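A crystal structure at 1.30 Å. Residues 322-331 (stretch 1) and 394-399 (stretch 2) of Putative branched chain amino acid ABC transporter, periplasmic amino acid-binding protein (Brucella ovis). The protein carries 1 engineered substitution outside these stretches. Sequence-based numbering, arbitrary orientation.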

# COMPACT_ATOMS: atom_id res chain seq x y z
N THR A 322 -21.51 11.79 3.74
CA THR A 322 -20.13 11.47 3.43
C THR A 322 -19.20 12.67 3.58
O THR A 322 -18.01 12.49 3.78
CB THR A 322 -19.99 10.88 2.03
OG1 THR A 322 -20.65 11.75 1.11
CG2 THR A 322 -20.62 9.50 1.96
N THR A 323 -19.72 13.89 3.48
CA THR A 323 -18.88 15.06 3.71
C THR A 323 -18.49 15.13 5.18
O THR A 323 -17.34 15.40 5.51
CB THR A 323 -19.57 16.36 3.27
OG1 THR A 323 -19.93 16.23 1.90
CG2 THR A 323 -18.63 17.56 3.45
N ASP A 324 -19.45 14.86 6.07
CA ASP A 324 -19.15 14.81 7.50
C ASP A 324 -18.15 13.70 7.80
O ASP A 324 -17.25 13.88 8.62
CB ASP A 324 -20.43 14.64 8.33
CG ASP A 324 -21.32 15.86 8.27
OD1 ASP A 324 -20.82 16.97 7.98
OD2 ASP A 324 -22.54 15.71 8.52
N ILE A 325 -18.29 12.55 7.14
CA ILE A 325 -17.32 11.47 7.34
C ILE A 325 -15.93 11.91 6.87
O ILE A 325 -14.94 11.72 7.57
CB ILE A 325 -17.76 10.16 6.64
CG1 ILE A 325 -19.02 9.60 7.31
CG2 ILE A 325 -16.63 9.13 6.65
CD1 ILE A 325 -19.68 8.46 6.54
N ALA A 326 -15.87 12.55 5.71
CA ALA A 326 -14.60 13.03 5.17
C ALA A 326 -13.91 14.00 6.12
O ALA A 326 -12.70 13.88 6.37
CB ALA A 326 -14.82 13.68 3.81
N LEU A 327 -14.66 14.96 6.65
CA LEU A 327 -14.09 15.91 7.60
C LEU A 327 -13.62 15.19 8.85
O LEU A 327 -12.58 15.51 9.41
CB LEU A 327 -15.10 17.00 7.94
CG LEU A 327 -15.49 17.91 6.77
CD1 LEU A 327 -16.71 18.76 7.13
CD2 LEU A 327 -14.32 18.80 6.36
N ALA A 328 -14.39 14.20 9.30
CA ALA A 328 -13.97 13.44 10.48
C ALA A 328 -12.66 12.68 10.22
O ALA A 328 -11.83 12.56 11.11
CB ALA A 328 -15.08 12.50 10.94
N ILE A 329 -12.47 12.17 9.00
CA ILE A 329 -11.21 11.50 8.69
C ILE A 329 -10.05 12.49 8.77
O ILE A 329 -9.02 12.21 9.36
CB ILE A 329 -11.22 10.82 7.30
CG1 ILE A 329 -12.30 9.74 7.22
CG2 ILE A 329 -9.84 10.21 7.00
CD1 ILE A 329 -12.55 9.25 5.80
N GLU A 330 -10.24 13.68 8.19
CA GLU A 330 -9.23 14.73 8.27
C GLU A 330 -8.83 15.04 9.71
O GLU A 330 -7.66 15.32 9.99
CB GLU A 330 -9.72 16.01 7.61
CG GLU A 330 -9.85 15.94 6.10
CD GLU A 330 -10.18 17.29 5.49
OE1 GLU A 330 -10.80 18.13 6.17
OE2 GLU A 330 -9.80 17.52 4.32
N ASN A 331 -9.82 15.02 10.60
CA ASN A 331 -9.62 15.44 11.98
C ASN A 331 -9.20 14.30 12.91
O ASN A 331 -8.87 14.55 14.07
CB ASN A 331 -10.91 16.05 12.54
CG ASN A 331 -11.37 17.27 11.78
OD1 ASN A 331 -10.58 17.96 11.15
ND2 ASN A 331 -12.67 17.55 11.85
N SER A 394 -3.86 20.31 -5.58
CA SER A 394 -4.84 21.33 -5.27
C SER A 394 -6.09 20.59 -4.81
O SER A 394 -6.49 19.61 -5.43
CB SER A 394 -5.18 22.14 -6.51
OG SER A 394 -5.84 21.32 -7.47
N MET A 395 -6.69 21.02 -3.72
CA MET A 395 -7.92 20.37 -3.27
C MET A 395 -8.99 21.41 -3.00
O MET A 395 -8.74 22.42 -2.35
CB MET A 395 -7.68 19.51 -2.02
CG MET A 395 -8.88 18.66 -1.59
SD MET A 395 -8.60 17.95 0.03
CE MET A 395 -7.39 16.72 -0.39
N LYS A 396 -10.18 21.14 -3.50
CA LYS A 396 -11.32 21.99 -3.21
C LYS A 396 -11.92 21.62 -1.86
O LYS A 396 -12.14 20.44 -1.55
CB LYS A 396 -12.36 21.86 -4.32
CG LYS A 396 -11.83 22.28 -5.68
CD LYS A 396 -12.86 22.08 -6.78
CE LYS A 396 -12.26 22.40 -8.14
NZ LYS A 396 -13.26 22.31 -9.24
N ARG A 397 -12.16 22.64 -1.03
CA ARG A 397 -12.80 22.43 0.26
C ARG A 397 -14.31 22.40 0.05
O ARG A 397 -14.81 22.88 -0.97
CB ARG A 397 -12.46 23.58 1.23
CG ARG A 397 -10.97 23.79 1.52
CD ARG A 397 -10.33 22.60 2.18
NE ARG A 397 -11.10 22.10 3.32
CZ ARG A 397 -10.89 20.92 3.88
NH1 ARG A 397 -9.94 20.12 3.40
NH2 ARG A 397 -11.63 20.51 4.91
N PRO A 398 -15.06 21.83 1.01
CA PRO A 398 -16.51 22.04 0.99
C PRO A 398 -16.78 23.53 1.18
O PRO A 398 -16.30 24.11 2.15
CB PRO A 398 -16.99 21.26 2.21
CG PRO A 398 -15.91 20.23 2.46
CD PRO A 398 -14.63 20.89 2.06
N GLY A 399 -17.52 24.15 0.26
CA GLY A 399 -18.06 23.50 -0.91
C GLY A 399 -18.90 24.48 -1.70
O GLY A 399 -19.50 24.14 -2.73
OXT GLY A 399 -19.03 25.66 -1.34

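The contact joins one side of a helix to the extended C-terminal tail of the same chain. Thr323, Leu327 and Glu330 follow one another at intervals of four and three residues, so the turn of the helix brings all three to the same side, while the residues between them that are buried, such as Ile325 and Ile329, lie out of reach of the tail.

The strongest link is the salt bridge between Glu330 and Arg397. It is bidentate: Arg397 NH1 donates to Glu330 OE2 at 2.8 Å and Arg397 NH2 donates to Glu330 OE1 at 2.8 Å, both with N-H...O angles of 167°. Two nearly straight bonds of equal length fit the match between a planar carboxylate and the paired terminal nitrogens of a guanidinium, with OE2 near the guanidinium plane at its edge. Glu330 points its CA-to-CB bond toward the tail, and chi1 m with chi2 t extends the chain to deliver the carboxylate. Arg397 arrives differently. Its CA-to-CB bond is sideways to the helix, and three successive m rotamers (chi1 -59°, chi2 -62°, chi3 -49°) fold the long side chain so that its end comes nearer. A long, flexible residue suits such a position.

Leu327 also starts sideways, yet its m,t rotamer, a common one for leucine in helices, carries CD2 to the tail. There Leu327 CD2 lies 3.5 Å from Arg397 NH2, approaching the guanidinium obliquely, and 4.4 Å from Pro398 CG. One methyl thus meets both Arg397 and Pro398.

The CA-to-CB bond of Pro398 points toward the helix, and its compact ring offers carbon without a polar group to satisfy. Thr323 CG2 packs 3.9 Å from Pro398 CG; with chi1 m, the threonine turns this methyl to the proline while its hydroxyl is hydrogen-bonded elsewhere in the structure. Threonine's two unlike branches allow both.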